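Local coordinates for protein walker-Type ATPase (Pyrococcus abyssi, PDB 2QEN) that binds ADP and magnesium in a Walker-type nucleotide site and is probably an ATP-binding P-loop ATPase whose cellular role is not known, at residues L300-L305 with I312-L317; V243-E248 with G256-R261; L154-Y159 with Y191-G196; K23-L28 with R49-E54. The protein carries 1 engineered substitution. All blocks are in the same frame, centred on the assembly; numbering follows the deposited sequence.

Contacts 3 and 4 belong to the P-loop ATPase fold and are neighbours, with centres about 19 Å apart and Gly196 CA 3.3 Å from Ser27 OG. Contact 4 is buried and almost wholly apolar, a phenylalanine of the Walker A helix 44-54 set against helix 18-30. Contact 3 is only partly buried and mixes an aromatic face with a hydrogen bond between helix 149-161 and the loop before strand 196-199. Contact 2 joins two successive helices, also mostly buried, but with an ion pair at its edge. Contact 1 lies in the winged-helix region, its centre at least 37 Å from the other three, and combines a hydrophobic base with a surface salt-bridge network.

Contact 1. Residues L300-L305 with I312-L317; sequences LIRDYL and IPEPRL
In the predicted C-terminal winged helix-turn-helix region, helix 298-307 meets the approach to helix 314-326, with Leu305 CD1 3.6 Å from Ile312 CD1. Ile312 precedes the second helix, and its CD1 reaches the first because CG1 stands anti to the carbonyl carbon (chi1 -47°) and the chain is then extended. Leu317 spreads its two branches over helix 298-307: CD1 approaches Ile301 CG2 at 4.1 Å, while CD2 lies against Arg302 CB. Two consecutive helices joined by a short connection, with Leu305 and Ile312 both touching helix 282-292, are consistent with the helical part of a winged-helix domain, followed here by the hairpin 330-333/336-339. A water bridges the backbones, donating to Arg302 O at 2.9 Å and accepting from Ile312 N at 2.8 Å. Toward the surface, Arg302 bends at chi3 (70°) and forms a salt bridge from NH1 to Glu314 OE2, a weak hydrogen bond at 3.4 Å, with guanidinium and carboxylate planes 75° apart. The same oxygen accepts a hydrogen bond from Trp298 NE1, and Arg302 NH2 pairs weakly with Asp303 OD1 at 3.3 Å.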
# COMPACT_ATOMS: atom_id res chain seq x y z
N LEU A 300 11.90 20.36 20.31
CA LEU A 300 13.13 19.57 20.16
C LEU A 300 13.60 19.57 18.70
O LEU A 300 14.78 19.80 18.43
CB LEU A 300 12.95 18.13 20.67
CG LEU A 300 12.78 17.90 22.18
CD1 LEU A 300 12.46 16.41 22.47
CD2 LEU A 300 13.97 18.38 23.02
N ILE A 301 12.65 19.37 17.79
CA ILE A 301 12.88 19.35 16.34
C ILE A 301 13.34 20.72 15.84
O ILE A 301 14.33 20.83 15.13
CB ILE A 301 11.60 18.94 15.53
CG1 ILE A 301 11.29 17.45 15.73
CG2 ILE A 301 11.79 19.24 14.03
CD1 ILE A 301 9.89 17.06 15.30
N ARG A 302 12.60 21.74 16.26
CA ARG A 302 12.82 23.10 15.83
C ARG A 302 14.20 23.63 16.24
O ARG A 302 14.91 24.21 15.40
CB ARG A 302 11.70 23.94 16.43
CG ARG A 302 11.58 25.37 15.95
CD ARG A 302 10.63 26.11 16.90
NE ARG A 302 11.25 26.29 18.22
CZ ARG A 302 10.61 26.27 19.39
NH1 ARG A 302 9.30 26.06 19.46
NH2 ARG A 302 11.31 26.44 20.51
N ASP A 303 14.57 23.45 17.51
CA ASP A 303 15.89 23.89 17.99
C ASP A 303 17.03 23.09 17.34
O ASP A 303 18.07 23.65 17.04
CB ASP A 303 16.02 23.73 19.51
CG ASP A 303 15.06 24.63 20.31
OD1 ASP A 303 14.45 25.59 19.75
OD2 ASP A 303 14.94 24.35 21.53
N TYR A 304 16.82 21.79 17.15
CA TYR A 304 17.87 20.92 16.60
C TYR A 304 18.27 21.39 15.20
O TYR A 304 19.46 21.60 14.92
CB TYR A 304 17.41 19.46 16.56
CG TYR A 304 18.45 18.50 16.00
CD1 TYR A 304 19.65 18.26 16.69
CD2 TYR A 304 18.24 17.85 14.78
CE1 TYR A 304 20.61 17.39 16.17
CE2 TYR A 304 19.19 16.98 14.25
CZ TYR A 304 20.36 16.73 14.96
OH TYR A 304 21.29 15.88 14.43
N LEU A 305 17.26 21.58 14.37
CA LEU A 305 17.46 22.04 13.01
C LEU A 305 17.96 23.48 12.91
O LEU A 305 18.74 23.78 12.01
CB LEU A 305 16.19 21.83 12.17
CG LEU A 305 15.74 20.37 12.01
CD1 LEU A 305 14.48 20.28 11.16
CD2 LEU A 305 16.88 19.48 11.44
N ILE A 312 13.38 26.81 10.74
CA ILE A 312 12.11 26.62 10.06
C ILE A 312 11.01 27.41 10.78
O ILE A 312 10.78 27.20 11.97
CB ILE A 312 11.72 25.11 9.99
CG1 ILE A 312 12.90 24.25 9.52
CG2 ILE A 312 10.49 24.90 9.10
CD1 ILE A 312 12.57 22.78 9.33
N PRO A 313 10.32 28.33 10.07
CA PRO A 313 9.17 29.01 10.66
C PRO A 313 8.10 28.04 11.14
O PRO A 313 7.93 26.95 10.57
CB PRO A 313 8.62 29.86 9.51
CG PRO A 313 9.76 30.03 8.57
CD PRO A 313 10.57 28.76 8.69
N GLU A 314 7.37 28.45 12.17
CA GLU A 314 6.36 27.64 12.85
C GLU A 314 5.22 27.14 11.94
O GLU A 314 4.88 25.95 11.99
CB GLU A 314 5.82 28.42 14.06
CG GLU A 314 5.57 27.54 15.28
CD GLU A 314 6.33 28.00 16.51
OE1 GLU A 314 6.12 29.16 16.93
OE2 GLU A 314 7.12 27.20 17.06
N PRO A 315 4.62 28.04 11.12
CA PRO A 315 3.66 27.56 10.11
C PRO A 315 4.24 26.56 9.09
O PRO A 315 3.57 25.61 8.74
CB PRO A 315 3.19 28.86 9.42
CG PRO A 315 3.44 29.94 10.47
CD PRO A 315 4.72 29.52 11.12
N ARG A 316 5.48 26.76 8.64
CA ARG A 316 6.15 25.80 7.75
C ARG A 316 6.37 24.45 8.41
O ARG A 316 6.04 23.40 7.84
CB ARG A 316 7.50 26.34 7.26
CG ARG A 316 7.58 26.56 5.77
CD ARG A 316 7.67 25.23 5.01
NE ARG A 316 9.04 24.94 4.58
CZ ARG A 316 9.36 24.26 3.47
NH1 ARG A 316 8.40 23.80 2.66
NH2 ARG A 316 10.63 24.06 3.15
N LEU A 317 6.91 24.49 9.63
CA LEU A 317 7.14 23.27 10.39
C LEU A 317 5.85 22.46 10.56
O LEU A 317 5.88 21.23 10.43
CB LEU A 317 7.80 23.56 11.75
CG LEU A 317 8.11 22.28 12.57
CD1 LEU A 317 9.02 21.33 11.80
CD2 LEU A 317 8.67 22.60 13.97
O HOH W 1 14.26 24.96 12.65

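Contact 2. Residues V243-E248 with G256-R261; sequences VVFGVE and GRAMKR
From CB to carboxylate, Glu248 of helix 239-252 lies against helix 255-280. Its CB rests 3.6 Å from Ala258 O, close to where the two backbones come nearest. CG, placed beside the backbone N by chi1 of -70°, lies 3.8 Å from Arg261 CB. The chain then bends at chi2, which folds the carboxylate back over Arg261, so that CD sits near both CB and NH1 of that arginine. At the tip, OE1 is 3.4 Å from Arg261 NH1, but over one face of the guanidinium and well out of its plane. No N-H points at the oxygen, so the salt bridge rests on charge attraction alone. Arg261 NE has a second, long and weak ion-pair partner in Glu264.

One turn earlier, Phe245 brings its ring to Ala258 and Met259. Its CE1 is 3.9 Å from Ala258 CB, and Met259 N lies at the ring edge. The sulfur of Met259 completes a Met-aromatic contact, with SD 5.1 Å from the centroid of the Phe245 ring and 52° off its normal. Leu235 of helix 225-235 touches both Phe245 and Met259. The short segments have axes 8.4 Å apart at closest approach and directions 135° apart, an inclined, roughly antiparallel pair of successive helices, as in a helical hairpin: helix 239-252, whose Val243 touches ADP, turns back into the long helix 255-280.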
# COMPACT_ATOMS: atom_id res chain seq x y z
N VAL A 243 10.74 -11.06 5.96
CA VAL A 243 11.06 -11.91 4.80
C VAL A 243 12.48 -11.68 4.25
O VAL A 243 13.17 -12.65 3.95
CB VAL A 243 10.00 -11.80 3.66
CG1 VAL A 243 10.47 -12.53 2.38
CG2 VAL A 243 8.67 -12.40 4.11
N VAL A 244 12.91 -10.43 4.11
CA VAL A 244 14.29 -10.11 3.68
C VAL A 244 15.30 -10.75 4.64
O VAL A 244 16.29 -11.35 4.20
CB VAL A 244 14.56 -8.57 3.62
CG1 VAL A 244 16.06 -8.28 3.43
CG2 VAL A 244 13.71 -7.89 2.51
N PHE A 245 15.06 -10.61 5.94
CA PHE A 245 15.90 -11.25 6.97
C PHE A 245 15.93 -12.78 6.83
O PHE A 245 17.00 -13.39 6.86
CB PHE A 245 15.44 -10.84 8.37
CG PHE A 245 16.19 -11.56 9.47
CD1 PHE A 245 17.50 -11.15 9.82
CD2 PHE A 245 15.62 -12.66 10.13
CE1 PHE A 245 18.21 -11.84 10.79
CE2 PHE A 245 16.33 -13.36 11.09
CZ PHE A 245 17.62 -12.95 11.44
N GLY A 246 14.76 -13.40 6.67
CA GLY A 246 14.65 -14.85 6.53
C GLY A 246 15.47 -15.36 5.35
O GLY A 246 16.26 -16.27 5.49
N VAL A 247 15.27 -14.75 4.18
CA VAL A 247 16.12 -14.97 3.00
C VAL A 247 17.62 -14.81 3.28
O VAL A 247 18.41 -15.70 2.96
CB VAL A 247 15.66 -14.04 1.82
CG1 VAL A 247 16.63 -14.11 0.61
CG2 VAL A 247 14.22 -14.41 1.37
N GLU A 248 18.03 -13.68 3.86
CA GLU A 248 19.46 -13.43 4.14
C GLU A 248 20.06 -14.43 5.12
O GLU A 248 21.21 -14.81 4.98
CB GLU A 248 19.69 -11.99 4.62
CG GLU A 248 19.50 -10.90 3.55
CD GLU A 248 20.33 -11.17 2.29
OE1 GLU A 248 21.41 -11.79 2.41
OE2 GLU A 248 19.90 -10.78 1.18
N GLY A 256 24.37 -12.20 12.77
CA GLY A 256 25.05 -10.94 12.48
C GLY A 256 25.08 -10.56 11.00
O GLY A 256 24.67 -9.46 10.64
N ARG A 257 25.55 -11.48 10.16
CA ARG A 257 25.66 -11.25 8.71
C ARG A 257 24.30 -11.15 8.01
O ARG A 257 24.13 -10.31 7.13
CB ARG A 257 26.53 -12.33 8.03
CG ARG A 257 28.00 -12.08 8.18
CD ARG A 257 28.83 -13.07 7.37
NE ARG A 257 28.47 -14.46 7.66
CZ ARG A 257 28.99 -15.18 8.65
NH1 ARG A 257 29.91 -14.68 9.46
NH2 ARG A 257 28.59 -16.44 8.81
N ALA A 258 23.34 -11.98 8.41
CA ALA A 258 21.96 -11.84 7.89
C ALA A 258 21.33 -10.48 8.22
O ALA A 258 20.66 -9.88 7.38
CB ALA A 258 21.08 -12.95 8.42
N MET A 259 21.52 -10.00 9.44
CA MET A 259 20.97 -8.70 9.82
C MET A 259 21.71 -7.54 9.14
O MET A 259 21.10 -6.55 8.75
CB MET A 259 20.99 -8.52 11.34
CG MET A 259 20.15 -7.34 11.86
SD MET A 259 18.36 -7.49 11.55
CE MET A 259 18.22 -6.50 10.10
N LYS A 260 23.03 -7.67 9.01
CA LYS A 260 23.84 -6.66 8.33
C LYS A 260 23.33 -6.48 6.89
O LYS A 260 23.08 -5.37 6.46
CB LYS A 260 25.32 -7.07 8.35
CG LYS A 260 26.29 -5.93 8.63
CD LYS A 260 27.75 -6.38 8.60
CE LYS A 260 28.38 -6.23 7.21
NZ LYS A 260 29.89 -6.12 7.26
N ARG A 261 23.16 -7.60 6.18
CA ARG A 261 22.63 -7.62 4.82
C ARG A 261 21.17 -7.13 4.73
O ARG A 261 20.81 -6.46 3.77
CB ARG A 261 22.74 -9.02 4.22
CG ARG A 261 24.17 -9.55 4.11
CD ARG A 261 24.93 -8.86 3.00
NE ARG A 261 25.18 -9.70 1.83
CZ ARG A 261 24.32 -9.89 0.83
NH1 ARG A 261 23.12 -9.32 0.84
NH2 ARG A 261 24.66 -10.66 -0.19

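Contact 3. Residues L154-Y159 with Y191-G196; sequences LFAYAY and YGRIAG
Tyr159 carries the tight part of this contact, with one ring face under Arg193 and its hydroxyl on the backbone of Ile194. Arg193 CB stands 3.9 Å from the centroid of the Tyr159 ring and 9° off its normal, a CH-pi contact centred on the ring. CG and CD continue across the same face, CG reaching 3.9 Å from Tyr159 CD1, because the arginine chain runs extended from CG to NE in the direction opposite to the tyrosine. At the ring edge, Tyr159 OH donates to Ile194 O at 2.5 Å; it approaches in the carbonyl plane, on a lone pair, with a C=O...donor angle of 127°. These contacts fasten helix 149-161 of the P-loop fold to the loop that leads into strand 196-199, an outermost strand of the parallel sheet. The tyrosine also touches Pro32 and Leu33, at the start of the neighbouring strand 33-37.

The Arg193 guanidinium is the polar continuation of this packing. It turns 85° from the tyrosine ring and lays one face over Ala156 CB, 4.1 Å from Arg193 CZ. A salt bridge from NH2 to Asp160, one residue beyond the tyrosine on the same helix, fixes it, while Tyr191 N lies at the guanidinium edge. The loose side is at Ile194, which is exposed to solvent and whose CB leaves the backbone away from the helix, although CB itself still comes 4.1 Å from Tyr159 OH.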
# COMPACT_ATOMS: atom_id res chain seq x y z
N LEU A 154 -16.24 8.80 -11.60
CA LEU A 154 -16.42 7.39 -11.95
C LEU A 154 -16.76 6.55 -10.73
O LEU A 154 -17.66 5.72 -10.81
CB LEU A 154 -15.16 6.84 -12.64
CG LEU A 154 -15.10 5.35 -13.00
CD1 LEU A 154 -16.11 4.94 -14.09
CD2 LEU A 154 -13.70 4.99 -13.42
N PHE A 155 -16.04 6.76 -9.63
CA PHE A 155 -16.30 6.03 -8.37
C PHE A 155 -17.70 6.32 -7.78
O PHE A 155 -18.33 5.43 -7.21
CB PHE A 155 -15.23 6.34 -7.31
CG PHE A 155 -13.82 5.92 -7.68
CD1 PHE A 155 -13.58 4.87 -8.56
CD2 PHE A 155 -12.72 6.57 -7.10
CE1 PHE A 155 -12.27 4.50 -8.89
CE2 PHE A 155 -11.41 6.20 -7.41
CZ PHE A 155 -11.18 5.17 -8.29
N ALA A 156 -18.16 7.56 -7.89
CA ALA A 156 -19.49 7.96 -7.42
C ALA A 156 -20.55 7.26 -8.25
O ALA A 156 -21.57 6.82 -7.72
CB ALA A 156 -19.66 9.46 -7.53
N TYR A 157 -20.30 7.14 -9.55
CA TYR A 157 -21.21 6.43 -10.45
C TYR A 157 -21.27 4.94 -10.13
O TYR A 157 -22.35 4.38 -10.00
CB TYR A 157 -20.80 6.67 -11.90
CG TYR A 157 -21.58 5.83 -12.88
CD1 TYR A 157 -22.93 6.09 -13.14
CD2 TYR A 157 -20.97 4.79 -13.55
CE1 TYR A 157 -23.64 5.33 -14.02
CE2 TYR A 157 -21.67 4.03 -14.45
CZ TYR A 157 -22.99 4.30 -14.68
OH TYR A 157 -23.66 3.52 -15.58
N ALA A 158 -20.12 4.29 -9.99
CA ALA A 158 -20.09 2.91 -9.52
C ALA A 158 -20.84 2.72 -8.18
O ALA A 158 -21.62 1.78 -8.02
CB ALA A 158 -18.65 2.41 -9.43
N TYR A 159 -20.59 3.62 -7.23
CA TYR A 159 -21.20 3.58 -5.89
C TYR A 159 -22.72 3.53 -5.98
O TYR A 159 -23.36 2.67 -5.37
CB TYR A 159 -20.77 4.81 -5.07
CG TYR A 159 -20.96 4.67 -3.58
CD1 TYR A 159 -22.23 4.77 -3.00
CD2 TYR A 159 -19.86 4.45 -2.74
CE1 TYR A 159 -22.41 4.63 -1.61
CE2 TYR A 159 -20.02 4.31 -1.37
CZ TYR A 159 -21.30 4.41 -0.81
OH TYR A 159 -21.46 4.27 0.54
N TYR A 191 -18.89 13.08 -2.36
CA TYR A 191 -19.39 13.70 -1.14
C TYR A 191 -20.55 12.92 -0.52
O TYR A 191 -21.48 12.52 -1.22
CB TYR A 191 -19.80 15.16 -1.37
CG TYR A 191 -20.48 15.78 -0.17
CD1 TYR A 191 -19.73 16.21 0.94
CD2 TYR A 191 -21.86 15.93 -0.13
CE1 TYR A 191 -20.34 16.76 2.04
CE2 TYR A 191 -22.49 16.51 0.98
CZ TYR A 191 -21.73 16.91 2.06
OH TYR A 191 -22.35 17.48 3.15
N GLY A 192 -20.48 12.71 0.80
CA GLY A 192 -21.52 12.00 1.54
C GLY A 192 -21.53 10.48 1.38
O GLY A 192 -22.32 9.79 2.02
N ARG A 193 -20.65 9.96 0.53
CA ARG A 193 -20.64 8.53 0.24
C ARG A 193 -19.68 7.82 1.18
O ARG A 193 -18.51 8.21 1.29
CB ARG A 193 -20.32 8.27 -1.23
CG ARG A 193 -21.54 8.47 -2.15
CD ARG A 193 -21.14 8.66 -3.59
NE ARG A 193 -22.27 9.07 -4.44
CZ ARG A 193 -22.55 10.33 -4.77
NH1 ARG A 193 -21.82 11.34 -4.32
NH2 ARG A 193 -23.59 10.58 -5.56
N ILE A 194 -20.19 6.81 1.89
CA ILE A 194 -19.43 6.13 2.93
C ILE A 194 -18.69 4.90 2.40
O ILE A 194 -19.27 4.04 1.73
CB ILE A 194 -20.33 5.77 4.16
CG1 ILE A 194 -20.94 7.05 4.76
CG2 ILE A 194 -19.53 5.05 5.22
CD1 ILE A 194 -22.09 6.81 5.73
N ALA A 195 -17.39 4.84 2.72
CA ALA A 195 -16.52 3.72 2.36
C ALA A 195 -16.17 2.90 3.59
O ALA A 195 -15.99 3.44 4.67
CB ALA A 195 -15.24 4.24 1.67
N GLY A 196 -16.08 1.58 3.43
CA GLY A 196 -15.54 0.74 4.50
C GLY A 196 -14.04 0.98 4.63
O GLY A 196 -13.40 1.48 3.71

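Contact 4. Residues K23-L28 with R49-E54; sequences KLEESL and RAFLNE
Leu24 and Phe51 form the centre of this buried contact between helix 18-30 and helix 44-54, the helix that follows the P-loop (Walker A) and opens with the ADP-binding Lys44, Ser45 and Ser46. Both helices pack on the parallel sheet. The axes of the short segments stay 12.0 Å apart and are inclined at 61°, a separation bridged from the second segment by Phe51 alone. Its ring extends toward helix 18-30 with CG anti to the backbone N (chi1 -167°).

Leu24 is the first residue to meet it. CD2 lies over one ring face, 3.9 Å from the centroid of Phe51 and 12° off the normal, which makes a CH-pi contact. CG of the same leucine follows at 4.0 Å from Phe51 CZ, so the branch covers the ring from its centre toward its far end. On the sheet side, Leu24 also touches Thr34 and Leu36 of strand 33-37.

Glu25 comes next and approaches the ring at its edge rather than its face. The methylene does the touching, while the carboxylate is held in a salt bridge by Arg55. That arginine also makes a cation-pi contact with Phe51, and its NH1 donates a hydrogen bond to Phe51 O, tying the acid and the aromatic together.

One turn after Leu24, Leu28 adds CD2 at another part of the edge, 4.2 Å from Phe51 CE2. It also touches Ile131 of strand 130-135, as Phe51 does. The shortest approach between the two segments is Glu25 CG to Phe51 CE1, at 3.5 Å.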
# COMPACT_ATOMS: atom_id res chain seq x y z
N LYS A 23 -12.40 -9.23 7.64
CA LYS A 23 -12.79 -7.82 7.68
C LYS A 23 -12.93 -7.18 6.29
O LYS A 23 -13.79 -6.34 6.08
CB LYS A 23 -11.86 -7.01 8.59
CG LYS A 23 -12.15 -7.25 10.11
CD LYS A 23 -11.04 -6.70 11.00
CE LYS A 23 -11.56 -6.34 12.40
NZ LYS A 23 -11.22 -7.35 13.46
N LEU A 24 -12.08 -7.61 5.35
CA LEU A 24 -12.17 -7.19 3.96
C LEU A 24 -13.45 -7.73 3.30
O LEU A 24 -14.17 -6.97 2.65
CB LEU A 24 -10.92 -7.61 3.19
CG LEU A 24 -10.60 -6.99 1.83
CD1 LEU A 24 -10.69 -5.47 1.87
CD2 LEU A 24 -9.22 -7.40 1.37
N GLU A 25 -13.75 -9.02 3.51
CA GLU A 25 -14.99 -9.65 3.02
C GLU A 25 -16.21 -8.94 3.57
O GLU A 25 -17.16 -8.67 2.82
CB GLU A 25 -15.07 -11.13 3.43
CG GLU A 25 -14.21 -12.06 2.61
CD GLU A 25 -14.46 -13.54 2.88
OE1 GLU A 25 -15.50 -13.89 3.50
OE2 GLU A 25 -13.60 -14.36 2.48
N GLU A 26 -16.19 -8.67 4.88
CA GLU A 26 -17.27 -7.96 5.56
C GLU A 26 -17.49 -6.56 4.99
O GLU A 26 -18.62 -6.14 4.77
CB GLU A 26 -17.02 -7.91 7.08
CG GLU A 26 -17.15 -9.27 7.78
CD GLU A 26 -16.85 -9.24 9.30
OE1 GLU A 26 -16.23 -8.27 9.78
OE2 GLU A 26 -17.23 -10.20 10.01
N SER A 27 -16.40 -5.85 4.71
CA SER A 27 -16.51 -4.50 4.17
C SER A 27 -17.14 -4.48 2.77
O SER A 27 -18.00 -3.63 2.48
CB SER A 27 -15.16 -3.81 4.15
OG SER A 27 -15.34 -2.46 3.76
N LEU A 28 -16.72 -5.41 1.92
CA LEU A 28 -17.34 -5.58 0.61
C LEU A 28 -18.84 -5.84 0.71
O LEU A 28 -19.62 -5.23 -0.03
CB LEU A 28 -16.63 -6.66 -0.20
CG LEU A 28 -15.54 -6.11 -1.13
CD1 LEU A 28 -14.25 -5.76 -0.38
CD2 LEU A 28 -15.26 -7.09 -2.25
N ARG A 49 -3.82 -9.49 -3.37
CA ARG A 49 -3.62 -10.52 -4.40
C ARG A 49 -4.17 -11.90 -4.01
O ARG A 49 -4.78 -12.58 -4.85
CB ARG A 49 -2.13 -10.67 -4.78
CG ARG A 49 -1.59 -9.56 -5.70
CD ARG A 49 -0.22 -9.90 -6.26
NE ARG A 49 0.78 -9.94 -5.20
CZ ARG A 49 1.52 -8.91 -4.81
NH1 ARG A 49 1.40 -7.72 -5.38
NH2 ARG A 49 2.38 -9.07 -3.81
N ALA A 50 -3.94 -12.30 -2.76
CA ALA A 50 -4.49 -13.54 -2.21
C ALA A 50 -6.03 -13.53 -2.20
O ALA A 50 -6.67 -14.51 -2.56
CB ALA A 50 -3.96 -13.76 -0.80
N PHE A 51 -6.61 -12.39 -1.82
CA PHE A 51 -8.06 -12.18 -1.80
C PHE A 51 -8.67 -12.29 -3.20
O PHE A 51 -9.70 -12.93 -3.38
CB PHE A 51 -8.33 -10.78 -1.22
CG PHE A 51 -9.77 -10.52 -0.86
CD1 PHE A 51 -10.29 -11.00 0.33
CD2 PHE A 51 -10.58 -9.74 -1.69
CE1 PHE A 51 -11.59 -10.73 0.69
CE2 PHE A 51 -11.90 -9.47 -1.35
CZ PHE A 51 -12.41 -9.97 -0.15
N LEU A 52 -8.02 -11.67 -4.19
CA LEU A 52 -8.51 -11.73 -5.58
C LEU A 52 -8.23 -13.07 -6.24
O LEU A 52 -8.87 -13.40 -7.23
CB LEU A 52 -7.93 -10.59 -6.43
CG LEU A 52 -8.32 -9.16 -6.04
CD1 LEU A 52 -7.45 -8.13 -6.76
CD2 LEU A 52 -9.80 -8.92 -6.30
N ASN A 53 -7.27 -13.84 -5.70
CA ASN A 53 -6.96 -15.18 -6.22
C ASN A 53 -8.20 -16.08 -6.22
O ASN A 53 -8.38 -16.91 -7.11
CB ASN A 53 -5.82 -15.83 -5.42
CG ASN A 53 -5.28 -17.10 -6.08
OD1 ASN A 53 -4.96 -17.13 -7.27
ND2 ASN A 53 -5.16 -18.17 -5.28
N GLU A 54 -9.06 -15.89 -5.23
CA GLU A 54 -10.26 -16.70 -5.07
C GLU A 54 -11.53 -16.01 -5.56
O GLU A 54 -12.56 -16.66 -5.75
CB GLU A 54 -10.41 -17.14 -3.60
CG GLU A 54 -9.46 -18.29 -3.23
CD GLU A 54 -9.37 -18.52 -1.72
OE1 GLU A 54 -10.36 -19.00 -1.12
OE2 GLU A 54 -8.30 -18.23 -1.15